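Local coordinates for agmatine ureohydrolase (Thermoplasma volcanium GSS1, PDB 3PZL), which probably hydrolyses agmatine to putrescine and urea with the help of two manganese ions bound in each subunit, at residues Y98-V103 with I126-V131; K36-G41 with D113-I118; D137-I142 with R219-V224; S49-S54 with P275-G280; S21-A26 with A57-R62. One frame throughout, in Å; residues are numbered along the deposited sequence.

Contact 1: Y98-V103 with I126-V131; sequences YVIDTV and ITVGAV
Ile100 and Gly129 bring the two helices closest, their CA atoms 4.5 Å apart. Here backbone lies on backbone: the carbonyl O of Ile100 sits 3.4 Å from Gly129 CA, on the side where any larger residue would carry its CB. A CB there would run into both that carbonyl and Val103 CG1, so the close approach depends on the glycine. Val103 fills the groove beside it. Its CG1, anti to the backbone N (chi1 163°), is 3.4 Å from Ala130 N and also touches Ile126 O and, a little farther off, Gly129 CA, so this one methyl spans a full turn of the partner helix. On the other flank Ile100 CG2 presses on the Gly129 backbone and meets Val128 CG1 at 3.9 Å, the two side chains crossing obliquely. Val99 CG1 closes the N-terminal end against Ile126 CG2, also at 3.9 Å. All the touching residues are buried, and the interface is held by van der Waals contact.

In the next shell, Ile42 of strand 37-42 touches Val99, Val103 and Ile126 together, seating both helices on the sheet, and Val163 covers Val128. On the far side of its helix Thr127 OG1 bonds to Asp269 and Ser227. The segment axes approach to 7.4 Å at an angle of -37°, a close glycine-mediated helix crossing. It belongs to the helical layer of the arginase α/β/α fold, with the side chain of Ile126 about 6 Å from that of the manganese ligand His124.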
# COMPACT_ATOMS: atom_id res chain seq x y z
N TYR B 98 20.51 4.98 27.61
CA TYR B 98 21.11 6.19 27.04
C TYR B 98 20.11 7.26 26.58
O TYR B 98 20.37 8.47 26.75
CB TYR B 98 22.08 5.85 25.91
CG TYR B 98 22.71 7.07 25.27
CD1 TYR B 98 23.62 7.87 25.97
CD2 TYR B 98 22.37 7.43 23.96
CE1 TYR B 98 24.19 9.00 25.38
CE2 TYR B 98 22.94 8.55 23.35
CZ TYR B 98 23.85 9.33 24.07
OH TYR B 98 24.40 10.44 23.44
N VAL B 99 18.99 6.85 25.98
CA VAL B 99 17.97 7.80 25.54
C VAL B 99 17.22 8.40 26.74
O VAL B 99 17.16 9.62 26.90
CB VAL B 99 17.00 7.16 24.52
CG1 VAL B 99 15.78 8.04 24.33
CG2 VAL B 99 17.66 6.96 23.18
N ILE B 100 16.67 7.54 27.59
CA ILE B 100 16.02 7.98 28.81
C ILE B 100 16.85 8.97 29.62
O ILE B 100 16.30 9.93 30.17
CB ILE B 100 15.65 6.80 29.71
CG1 ILE B 100 14.65 5.90 29.01
CG2 ILE B 100 15.01 7.29 31.00
CD1 ILE B 100 14.31 4.70 29.83
N ASP B 101 18.16 8.73 29.73
CA ASP B 101 19.06 9.66 30.43
C ASP B 101 19.16 10.93 29.64
O ASP B 101 19.30 11.99 30.21
CB ASP B 101 20.47 9.09 30.59
CG ASP B 101 20.51 7.92 31.53
OD1 ASP B 101 19.47 7.63 32.17
OD2 ASP B 101 21.58 7.29 31.63
N THR B 102 19.10 10.84 28.32
CA THR B 102 19.23 12.03 27.49
C THR B 102 17.98 12.88 27.63
O THR B 102 18.07 14.10 27.78
CB THR B 102 19.48 11.70 26.01
OG1 THR B 102 20.68 10.92 25.87
CG2 THR B 102 19.59 12.98 25.21
N VAL B 103 16.82 12.23 27.58
CA VAL B 103 15.55 12.92 27.74
C VAL B 103 15.52 13.70 29.05
O VAL B 103 15.19 14.90 29.04
CB VAL B 103 14.33 11.95 27.61
CG1 VAL B 103 13.06 12.56 28.15
CG2 VAL B 103 14.12 11.60 26.15
N ILE B 126 10.41 6.63 26.31
CA ILE B 126 11.08 7.91 26.44
C ILE B 126 10.48 8.78 27.55
O ILE B 126 11.16 9.66 28.08
CB ILE B 126 11.09 8.67 25.15
CG1 ILE B 126 9.67 8.95 24.66
CG2 ILE B 126 11.85 7.87 24.10
CD1 ILE B 126 9.60 9.85 23.44
N THR B 127 9.21 8.52 27.88
CA THR B 127 8.45 9.21 28.93
C THR B 127 9.09 9.07 30.31
O THR B 127 9.15 10.02 31.06
CB THR B 127 6.97 8.73 28.95
OG1 THR B 127 6.31 9.24 27.81
CG2 THR B 127 6.22 9.24 30.12
N VAL B 128 9.60 7.89 30.60
CA VAL B 128 10.32 7.65 31.84
C VAL B 128 11.30 8.81 32.11
O VAL B 128 11.33 9.37 33.22
CB VAL B 128 11.05 6.28 31.80
CG1 VAL B 128 11.89 6.05 33.04
CG2 VAL B 128 10.05 5.14 31.62
N GLY B 129 12.07 9.19 31.10
CA GLY B 129 13.04 10.26 31.22
C GLY B 129 12.36 11.46 31.81
O GLY B 129 12.69 11.88 32.92
N ALA B 130 11.39 11.98 31.09
CA ALA B 130 10.66 13.16 31.51
C ALA B 130 10.11 13.04 32.95
O ALA B 130 10.14 14.01 33.70
CB ALA B 130 9.56 13.46 30.51
N VAL B 131 9.68 11.84 33.36
CA VAL B 131 9.14 11.65 34.71
C VAL B 131 10.18 11.81 35.82
O VAL B 131 9.84 12.16 36.93
CB VAL B 131 8.44 10.28 34.87
CG1 VAL B 131 7.71 10.22 36.22
CG2 VAL B 131 7.47 10.03 33.74

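Contact 2: K36-G41 with D113-I118; sequences KYVVFG and DGKIPI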
# COMPACT_ATOMS: atom_id res chain seq x y z
N LYS B 36 8.40 29.64 24.22
CA LYS B 36 7.63 29.18 25.40
C LYS B 36 7.45 27.69 25.28
O LYS B 36 7.53 26.95 26.28
CB LYS B 36 6.23 29.81 25.49
CG LYS B 36 6.14 31.35 25.58
CD LYS B 36 4.72 31.77 25.91
CE LYS B 36 4.40 33.22 25.48
NZ LYS B 36 2.91 33.46 25.55
N TYR B 37 7.19 27.26 24.06
CA TYR B 37 6.96 25.84 23.75
C TYR B 37 8.10 25.28 22.88
O TYR B 37 8.39 25.77 21.79
CB TYR B 37 5.60 25.64 23.08
CG TYR B 37 4.42 26.15 23.87
CD1 TYR B 37 3.84 25.37 24.88
CD2 TYR B 37 3.87 27.40 23.62
CE1 TYR B 37 2.74 25.82 25.60
CE2 TYR B 37 2.78 27.87 24.33
CZ TYR B 37 2.22 27.07 25.32
OH TYR B 37 1.14 27.50 26.06
N VAL B 38 8.74 24.24 23.38
CA VAL B 38 9.88 23.71 22.71
C VAL B 38 9.59 22.27 22.30
O VAL B 38 9.47 21.36 23.14
CB VAL B 38 11.10 23.79 23.61
CG1 VAL B 38 12.33 23.30 22.88
CG2 VAL B 38 11.30 25.21 24.04
N VAL B 39 9.45 22.09 20.99
CA VAL B 39 9.08 20.83 20.38
C VAL B 39 10.34 20.15 19.93
O VAL B 39 11.20 20.78 19.30
CB VAL B 39 8.18 21.07 19.15
CG1 VAL B 39 8.12 19.84 18.28
CG2 VAL B 39 6.80 21.52 19.58
N PHE B 40 10.46 18.87 20.26
CA PHE B 40 11.63 18.09 19.88
C PHE B 40 11.30 16.62 19.69
O PHE B 40 10.44 16.07 20.36
CB PHE B 40 12.78 18.29 20.89
CG PHE B 40 12.45 17.86 22.29
CD1 PHE B 40 11.92 18.76 23.20
CD2 PHE B 40 12.69 16.55 22.70
CE1 PHE B 40 11.61 18.35 24.49
CE2 PHE B 40 12.39 16.15 23.98
CZ PHE B 40 11.86 17.04 24.88
N GLY B 41 12.02 16.00 18.77
CA GLY B 41 11.81 14.62 18.45
C GLY B 41 12.86 13.71 19.03
O GLY B 41 14.03 14.08 19.14
N ASP B 113 14.05 26.67 32.64
CA ASP B 113 13.99 27.94 31.96
C ASP B 113 12.56 28.39 31.82
O ASP B 113 12.29 29.35 31.09
CB ASP B 113 14.64 27.83 30.58
CG ASP B 113 16.08 27.34 30.67
OD1 ASP B 113 16.67 27.40 31.79
OD2 ASP B 113 16.62 26.88 29.63
N GLY B 114 11.67 27.69 32.51
CA GLY B 114 10.24 27.99 32.51
C GLY B 114 9.58 27.80 31.16
O GLY B 114 8.57 28.42 30.84
N LYS B 115 10.19 26.95 30.35
CA LYS B 115 9.70 26.62 29.04
C LYS B 115 8.86 25.37 29.16
O LYS B 115 8.91 24.70 30.18
CB LYS B 115 10.87 26.42 28.09
CG LYS B 115 11.44 27.69 27.56
CD LYS B 115 12.91 27.60 27.31
CE LYS B 115 13.39 28.79 26.52
NZ LYS B 115 12.75 30.07 26.93
N ILE B 116 8.09 25.06 28.12
CA ILE B 116 7.25 23.85 28.11
C ILE B 116 7.65 22.84 27.04
O ILE B 116 7.45 23.08 25.83
CB ILE B 116 5.78 24.20 28.01
CG1 ILE B 116 5.36 24.81 29.33
CG2 ILE B 116 4.95 22.98 27.81
CD1 ILE B 116 4.08 25.52 29.26
N PRO B 117 8.24 21.71 27.46
CA PRO B 117 8.72 20.69 26.55
C PRO B 117 7.59 19.90 25.89
O PRO B 117 6.71 19.40 26.58
CB PRO B 117 9.57 19.78 27.46
CG PRO B 117 9.03 19.99 28.81
CD PRO B 117 8.63 21.43 28.86
N ILE B 118 7.61 19.81 24.56
CA ILE B 118 6.67 18.95 23.84
C ILE B 118 7.47 17.87 23.14
O ILE B 118 8.09 18.12 22.10
CB ILE B 118 5.84 19.73 22.82
CG1 ILE B 118 5.08 20.85 23.52
CG2 ILE B 118 4.90 18.78 22.07
CD1 ILE B 118 4.34 21.71 22.57
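Four backbone hydrogen bonds zip Lys36-Phe40 to Ile116-Ile118. Ile116 N gives to Lys36 O at 2.7 Å. Val38 then uses both its polar atoms: its N reaches Ile116 O at 3.0 Å, and its O takes Ile118 N at 2.8 Å with an almost straight N-H...O angle of 178°. Phe40 N to Ile118 O, 3.1 Å, completes the run. Pro117 pairs with Val38 without an N-H of its own and offers its CA to Val38 O instead, at 3.6 Å.

This is the ladder between neighbouring parallel strands 37-42 and 116-121 in the central sheet of the arginase fold; strand 84-90 pairs with the other edge of 37-42.

The side chains divide between the two faces. On one, Tyr37 and Ile116 lie side by side, pointing the same way, with Tyr37 CD1 3.9 Å from Ile116 CB, while Val39 CG2 packs on Ile118 CB at 3.8 Å. Helix 281-303 covers this face and supplies Glu298 and Arg297 to bond Tyr37 OH. On the other, Phe40 has its CG between the backbone N and the carbonyl carbon (chi1 61°), which brings the ring alongside Pro117, whose CB lies in the ring plane 3.9 Å from Phe40 CE1. Ile118 O lies over one ring face. Val106 of helix 96-112 and Phe20 of a second subunit also touch the Phe40 ring.

Contact 3: D137-I142 with R219-V224; sequences DVDLVI and RKSRRV
The guanidinium of Arg223 has Val138 CG2 over one face, 4.0 Å above the plane and offset toward the rim, and the Asp137 carboxylate at its edge. The two charged planes are 29° apart, nearly coplanar, and NH1 makes a salt bridge to Asp137 OD2, although the modelled place of that oxygen is less sure. The bend of the arginine at chi3 (89°) turns NE out of the line of the chain before the planar group begins. This pair sits at the start of two adjacent parallel strands of the central sheet, 138-143 and 223-229, where the chain leaves helix 202-220 and turns into the second strand.

Asp139 holds that turn twice. Its backbone N bonds to Arg223 O at 2.9 Å, and its carboxylate OD1 accepts from Ser221 OG at 2.7 Å, on the anti side and 32° out of the carboxylate plane. An alanine here would probably leave Ser221 OG without its carboxylate acceptor, dependent on a weak bond to Val217 O and freer to turn. Lys220 NZ, 5.7 Å from Asp139 OD1, does not join the pair and instead bonds to Gly174 O; its charge may still help to stabilise the carboxylate.

Asp139 O receives a CA-H contact from Val224 CA, 3.1 Å away. Two residues further along the strand, Val141 CG2 lies 4.0 Å from Val224 CG1.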
# COMPACT_ATOMS: atom_id res chain seq x y z
N ASP B 137 4.93 18.31 43.22
CA ASP B 137 3.52 18.70 43.09
C ASP B 137 2.88 18.20 41.80
O ASP B 137 1.66 18.07 41.73
CB ASP B 137 3.35 20.22 43.22
CG ASP B 137 4.25 21.00 42.26
OD1 ASP B 137 5.46 20.68 42.16
OD2 ASP B 137 3.76 21.96 41.62
N VAL B 138 3.71 17.93 40.79
CA VAL B 138 3.26 17.53 39.46
C VAL B 138 2.72 16.09 39.51
O VAL B 138 3.36 15.21 40.04
CB VAL B 138 4.43 17.63 38.41
CG1 VAL B 138 3.98 17.15 37.04
CG2 VAL B 138 4.95 19.04 38.31
N ASP B 139 1.53 15.87 38.96
CA ASP B 139 1.00 14.52 38.77
C ASP B 139 1.05 14.14 37.29
O ASP B 139 1.14 15.01 36.42
CB ASP B 139 -0.45 14.45 39.26
CG ASP B 139 -0.57 14.49 40.79
OD1 ASP B 139 -1.72 14.47 41.30
OD2 ASP B 139 0.47 14.53 41.50
N LEU B 140 1.01 12.83 37.03
CA LEU B 140 1.16 12.30 35.69
C LEU B 140 -0.17 11.78 35.16
O LEU B 140 -0.82 10.98 35.83
CB LEU B 140 2.19 11.17 35.70
CG LEU B 140 2.50 10.43 34.37
CD1 LEU B 140 3.20 11.31 33.38
CD2 LEU B 140 3.32 9.20 34.62
N VAL B 141 -0.57 12.27 33.98
CA VAL B 141 -1.83 11.83 33.36
C VAL B 141 -1.57 11.18 32.02
O VAL B 141 -1.17 11.84 31.07
CB VAL B 141 -2.85 12.96 33.17
CG1 VAL B 141 -4.16 12.36 32.73
CG2 VAL B 141 -3.06 13.76 34.48
N ILE B 142 -1.83 9.87 31.96
CA ILE B 142 -1.50 9.06 30.82
C ILE B 142 -2.73 8.61 30.01
O ILE B 142 -3.72 8.12 30.58
CB ILE B 142 -0.69 7.81 31.24
CG1 ILE B 142 0.47 8.20 32.15
CG2 ILE B 142 -0.21 7.06 30.00
CD1 ILE B 142 1.39 7.09 32.50
N ARG B 219 -9.20 18.47 40.17
CA ARG B 219 -9.34 18.81 41.58
C ARG B 219 -8.16 18.37 42.42
O ARG B 219 -7.68 19.13 43.26
CB ARG B 219 -10.64 18.24 42.14
CG ARG B 219 -11.86 19.04 41.72
CD ARG B 219 -13.12 18.22 41.88
NE ARG B 219 -14.34 19.00 41.62
CZ ARG B 219 -14.82 19.30 40.40
NH1 ARG B 219 -14.15 18.90 39.31
NH2 ARG B 219 -15.96 20.00 40.27
N LYS B 220 -7.69 17.15 42.19
CA LYS B 220 -6.60 16.56 42.96
C LYS B 220 -5.24 17.23 42.78
O LYS B 220 -4.56 17.52 43.75
CB LYS B 220 -6.48 15.06 42.65
CG LYS B 220 -5.48 14.36 43.53
CD LYS B 220 -5.67 12.86 43.54
CE LYS B 220 -4.87 12.23 44.73
NZ LYS B 220 -4.68 10.76 44.43
N SER B 221 -4.85 17.46 41.53
CA SER B 221 -3.50 17.87 41.17
C SER B 221 -3.36 19.37 40.95
O SER B 221 -4.23 20.02 40.39
CB SER B 221 -3.13 17.18 39.87
OG SER B 221 -3.60 15.83 39.86
N ARG B 222 -2.23 19.92 41.36
CA ARG B 222 -1.99 21.33 41.15
C ARG B 222 -1.36 21.54 39.79
O ARG B 222 -1.68 22.48 39.08
CB ARG B 222 -1.09 21.89 42.25
CG ARG B 222 -1.66 21.69 43.64
CD ARG B 222 -0.75 22.26 44.68
NE ARG B 222 -1.26 22.02 46.02
CZ ARG B 222 -1.21 22.91 47.00
NH1 ARG B 222 -0.71 24.12 46.78
NH2 ARG B 222 -1.71 22.61 48.19
N ARG B 223 -0.44 20.66 39.43
CA ARG B 223 0.16 20.68 38.11
C ARG B 223 0.13 19.27 37.49
O ARG B 223 -0.00 18.26 38.21
CB ARG B 223 1.58 21.24 38.18
CG ARG B 223 1.60 22.76 38.40
CD ARG B 223 2.83 23.14 39.14
NE ARG B 223 3.97 23.43 38.29
CZ ARG B 223 5.24 23.23 38.65
NH1 ARG B 223 5.52 22.70 39.85
NH2 ARG B 223 6.24 23.53 37.81
N VAL B 224 0.24 19.19 36.16
CA VAL B 224 0.39 17.88 35.54
C VAL B 224 1.42 17.79 34.43
O VAL B 224 1.93 18.80 33.91
CB VAL B 224 -0.94 17.31 35.06
CG1 VAL B 224 -1.90 17.15 36.22
CG2 VAL B 224 -1.55 18.18 33.95

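Contact 4: S49-S54 with P275-G280; sequences SYRRGS and PLYDNG
Arg51 lies stretched across the face of the Tyr277 ring, and it is the aliphatic chain that covers the centre. Its CD stands 3.7 Å from the ring centroid and 12° off the normal, a CH-pi contact, while CG sits above CZ at 3.5 Å. With the chain extended from CG to NE, NE comes nearest CD2, 3.6 Å away, and the guanidinium plane is within 17° of the ring plane. The ring edge has a different neighbour: Arg52 O lies in the ring plane, 3.5 Å from Tyr277 CE1. Next along, Gly53 takes backbone angles that a side chain would hardly tolerate, and its CA meets Leu276 CD1 at 3.9 Å, with Gly53 O against Pro275 CD.

The far end of Arg51 is held by Val241 O and by Asn281 OD1 of a neighbouring subunit, and Leu276 packs on Tyr277 of another subunit and Tyr277 on its Leu276, so the contact lies where chains of the hexamer meet. The loop 49-54 leads from strand 37-42 to helix 57-65. Residues 275-280 follow strand 265-271 and end in an Asx turn, Asp278 OD1 to Gly280 N, with Gly280 at the N-cap position of helix 281-303.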
# COMPACT_ATOMS: atom_id res chain seq x y z
N SER B 49 7.91 -4.38 19.78
CA SER B 49 7.89 -5.71 19.21
C SER B 49 6.98 -5.85 18.01
O SER B 49 7.41 -6.34 16.96
CB SER B 49 7.51 -6.75 20.24
OG SER B 49 7.43 -8.00 19.58
N TYR B 50 5.71 -5.46 18.18
CA TYR B 50 4.70 -5.77 17.19
C TYR B 50 4.85 -4.99 15.85
O TYR B 50 5.28 -5.56 14.85
CB TYR B 50 3.30 -5.68 17.78
CG TYR B 50 2.28 -6.20 16.80
CD1 TYR B 50 2.35 -7.50 16.36
CD2 TYR B 50 1.27 -5.39 16.31
CE1 TYR B 50 1.45 -7.99 15.46
CE2 TYR B 50 0.36 -5.88 15.42
CZ TYR B 50 0.48 -7.20 14.98
OH TYR B 50 -0.41 -7.76 14.09
N ARG B 51 4.47 -3.72 15.82
CA ARG B 51 4.64 -2.91 14.63
C ARG B 51 5.79 -2.00 14.89
O ARG B 51 5.88 -1.39 15.97
CB ARG B 51 3.40 -2.07 14.36
CG ARG B 51 2.28 -2.81 13.69
CD ARG B 51 1.09 -1.94 13.54
NE ARG B 51 -0.04 -2.65 12.96
CZ ARG B 51 -1.27 -2.14 12.84
NH1 ARG B 51 -1.56 -0.91 13.27
NH2 ARG B 51 -2.23 -2.86 12.28
N ARG B 52 6.65 -1.87 13.90
CA ARG B 52 7.80 -1.00 14.08
C ARG B 52 7.79 0.20 13.13
O ARG B 52 7.02 0.23 12.19
CB ARG B 52 9.09 -1.79 14.07
CG ARG B 52 10.08 -1.14 14.98
CD ARG B 52 11.28 -1.96 15.17
NE ARG B 52 11.41 -2.57 16.49
CZ ARG B 52 12.45 -2.37 17.30
NH1 ARG B 52 13.44 -1.55 16.94
NH2 ARG B 52 12.51 -3.00 18.46
N GLY B 53 8.58 1.23 13.43
CA GLY B 53 8.49 2.49 12.68
C GLY B 53 8.21 3.76 13.48
O GLY B 53 8.26 4.85 12.92
N SER B 54 7.93 3.64 14.77
CA SER B 54 7.88 4.84 15.65
C SER B 54 9.00 5.86 15.40
O SER B 54 8.73 7.06 15.34
CB SER B 54 7.98 4.44 17.11
OG SER B 54 6.71 4.20 17.58
N PRO B 275 4.06 5.87 11.23
CA PRO B 275 3.60 6.46 9.94
C PRO B 275 3.63 5.48 8.76
O PRO B 275 2.95 5.72 7.77
CB PRO B 275 4.59 7.58 9.67
CG PRO B 275 5.49 7.65 10.89
CD PRO B 275 5.33 6.42 11.71
N LEU B 276 4.40 4.39 8.87
CA LEU B 276 4.49 3.37 7.80
C LEU B 276 3.18 2.59 7.62
O LEU B 276 2.93 2.01 6.53
CB LEU B 276 5.63 2.37 8.08
CG LEU B 276 7.04 2.96 8.34
CD1 LEU B 276 8.08 1.90 8.80
CD2 LEU B 276 7.56 3.76 7.13
N TYR B 277 2.35 2.62 8.65
CA TYR B 277 1.14 1.81 8.66
C TYR B 277 -0.14 2.47 8.20
O TYR B 277 -1.17 1.81 8.21
CB TYR B 277 0.94 1.17 10.01
CG TYR B 277 1.86 -0.01 10.21
CD1 TYR B 277 3.19 0.20 10.66
CD2 TYR B 277 1.42 -1.33 9.93
CE1 TYR B 277 4.04 -0.87 10.84
CE2 TYR B 277 2.28 -2.42 10.12
CZ TYR B 277 3.59 -2.17 10.56
OH TYR B 277 4.44 -3.23 10.75
N ASP B 278 -0.07 3.73 7.75
CA ASP B 278 -1.23 4.37 7.09
C ASP B 278 -0.76 5.42 6.10
O ASP B 278 0.42 5.52 5.83
CB ASP B 278 -2.26 4.94 8.09
CG ASP B 278 -1.81 6.27 8.74
OD1 ASP B 278 -0.72 6.80 8.44
OD2 ASP B 278 -2.57 6.80 9.58
N ASN B 279 -1.71 6.19 5.58
CA ASN B 279 -1.39 7.24 4.59
C ASN B 279 -1.23 8.63 5.15
O ASN B 279 -1.07 9.58 4.39
CB ASN B 279 -2.44 7.25 3.49
CG ASN B 279 -2.13 6.23 2.42
OD1 ASN B 279 -0.95 6.01 2.06
ND2 ASN B 279 -3.17 5.61 1.89
N GLY B 280 -1.27 8.76 6.48
CA GLY B 280 -1.01 10.07 7.09
C GLY B 280 -2.05 10.50 8.10
O GLY B 280 -1.80 11.44 8.87

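Contact 5: S21-A26 with A57-R62; sequences SLKKIA and APDSIR
Lys23 and Asp59 meet crosswise, their side chains at about a right angle. The lysine is fully extended, its CG anti to the backbone N (chi1 -175°), and its NZ comes down on the carboxylate from above, 43° out of plane, to form a salt bridge with OD1 at 2.7 Å. The same NZ makes a weak bond to Asp59 O.

Ile25 and Arg62 form a second right-angled crossing, with Ile25 CG1 4.1 Å from Arg62 CG. The extended arginine chain also touches the two residues before Ile25: CB is 4.1 Å from Lys23 CE, and CD is 3.8 Å from Lys24 CA. Its guanidinium is fixed by salt bridges to Asp86 and Asp89, and Asp86 also takes the N-H of Ile25, so one carboxylate ties the loop to the arginine.

Lys23 also bonds to Asp59 OD2 of a second subunit, whose own Lys23 bridges to Asp59 here. An alanine in place of Lys23 would probably leave these carboxylates, packed against each other between the chains, without their balancing charges. With Ser21 pairing in an antiparallel ladder with a strand of that second subunit, the arrangement is that of an N-terminal arm clamped onto helix 57-65 at a subunit interface.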
# COMPACT_ATOMS: atom_id res chain seq x y z
N SER B 21 15.35 26.30 3.59
CA SER B 21 15.32 25.93 5.00
C SER B 21 15.11 24.43 5.23
O SER B 21 14.44 23.76 4.46
CB SER B 21 14.24 26.74 5.72
OG SER B 21 13.03 26.62 5.00
N LEU B 22 15.70 23.91 6.29
CA LEU B 22 15.48 22.53 6.66
C LEU B 22 14.02 22.37 7.07
O LEU B 22 13.34 23.36 7.36
CB LEU B 22 16.45 22.09 7.76
CG LEU B 22 17.93 22.22 7.38
CD1 LEU B 22 18.86 21.55 8.40
CD2 LEU B 22 18.20 21.64 5.99
N LYS B 23 13.55 21.13 7.10
CA LYS B 23 12.18 20.78 7.44
C LYS B 23 11.94 20.93 8.93
O LYS B 23 12.75 20.51 9.75
CB LYS B 23 11.92 19.33 7.01
CG LYS B 23 10.52 18.81 7.18
CD LYS B 23 10.46 17.35 6.79
CE LYS B 23 9.08 16.75 6.87
NZ LYS B 23 9.07 15.27 6.65
N LYS B 24 10.81 21.55 9.27
CA LYS B 24 10.35 21.60 10.67
C LYS B 24 8.85 21.91 10.84
O LYS B 24 8.11 22.01 9.88
CB LYS B 24 11.19 22.59 11.46
CG LYS B 24 11.09 24.02 10.94
CD LYS B 24 11.70 25.00 11.94
CE LYS B 24 11.64 26.43 11.39
NZ LYS B 24 12.27 27.41 12.39
N ILE B 25 8.41 22.06 12.07
CA ILE B 25 7.04 22.46 12.30
C ILE B 25 6.83 23.89 11.84
O ILE B 25 7.49 24.82 12.30
CB ILE B 25 6.67 22.29 13.76
CG1 ILE B 25 6.63 20.80 14.07
CG2 ILE B 25 5.32 23.00 14.03
CD1 ILE B 25 5.93 20.43 15.38
N ALA B 26 5.90 24.07 10.92
CA ALA B 26 5.81 25.32 10.19
C ALA B 26 5.68 26.54 11.09
O ALA B 26 6.10 27.62 10.72
CB ALA B 26 4.69 25.27 9.19
N ALA B 57 8.10 8.82 13.41
CA ALA B 57 6.91 9.60 13.75
C ALA B 57 7.18 11.11 13.74
O ALA B 57 6.42 11.86 13.12
CB ALA B 57 6.31 9.14 15.06
N PRO B 58 8.26 11.56 14.39
CA PRO B 58 8.45 12.99 14.48
C PRO B 58 8.61 13.60 13.10
O PRO B 58 8.04 14.67 12.83
CB PRO B 58 9.73 13.14 15.31
CG PRO B 58 9.82 11.92 16.08
CD PRO B 58 9.29 10.85 15.15
N ASP B 59 9.34 12.94 12.22
CA ASP B 59 9.40 13.43 10.88
C ASP B 59 8.00 13.50 10.21
O ASP B 59 7.65 14.50 9.55
CB ASP B 59 10.36 12.63 10.03
CG ASP B 59 10.49 13.19 8.64
OD1 ASP B 59 10.85 14.37 8.53
OD2 ASP B 59 10.23 12.50 7.64
N SER B 60 7.20 12.45 10.38
CA SER B 60 5.90 12.45 9.71
C SER B 60 4.93 13.51 10.28
O SER B 60 4.10 14.09 9.54
CB SER B 60 5.26 11.07 9.72
OG SER B 60 4.99 10.64 11.05
N ILE B 61 5.06 13.79 11.58
CA ILE B 61 4.30 14.86 12.19
C ILE B 61 4.63 16.24 11.58
O ILE B 61 3.75 17.06 11.34
CB ILE B 61 4.39 14.83 13.75
CG1 ILE B 61 3.60 13.66 14.29
CG2 ILE B 61 3.81 16.09 14.38
CD1 ILE B 61 4.03 13.28 15.66
N ARG B 62 5.90 16.50 11.35
CA ARG B 62 6.30 17.76 10.72
C ARG B 62 5.71 17.86 9.31
O ARG B 62 5.40 18.94 8.83
CB ARG B 62 7.83 17.85 10.66
CG ARG B 62 8.53 17.83 12.01
CD ARG B 62 10.06 18.00 11.92
NE ARG B 62 10.65 18.08 13.27
CZ ARG B 62 11.18 17.05 13.95
NH1 ARG B 62 11.23 15.82 13.44
NH2 ARG B 62 11.65 17.25 15.18

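How the contacts relate
Contacts 2 and 3 lie in the same parallel sheet, their centres 18 Å apart, contact 2 toward the 84-90 edge and contact 3 beyond the middle. Contact 1 packs two helices against the sheet; its helices bracket strand 116-121 of contact 2 in sequence, and helix 126-132 leads on to strand 138-143 of contact 3. Contacts 4 and 5 sit 17 Å apart on the subunit-facing rim and touch through Pro275 against Ala57 and Ser60, while Ile25 of contact 5 also reaches Val39 of contact 2. Contact 4, joining residues 221 positions apart, encloses contacts 1 and 3 along the chain and crosses 2 and 5, so early and late parts of the chain close one domain.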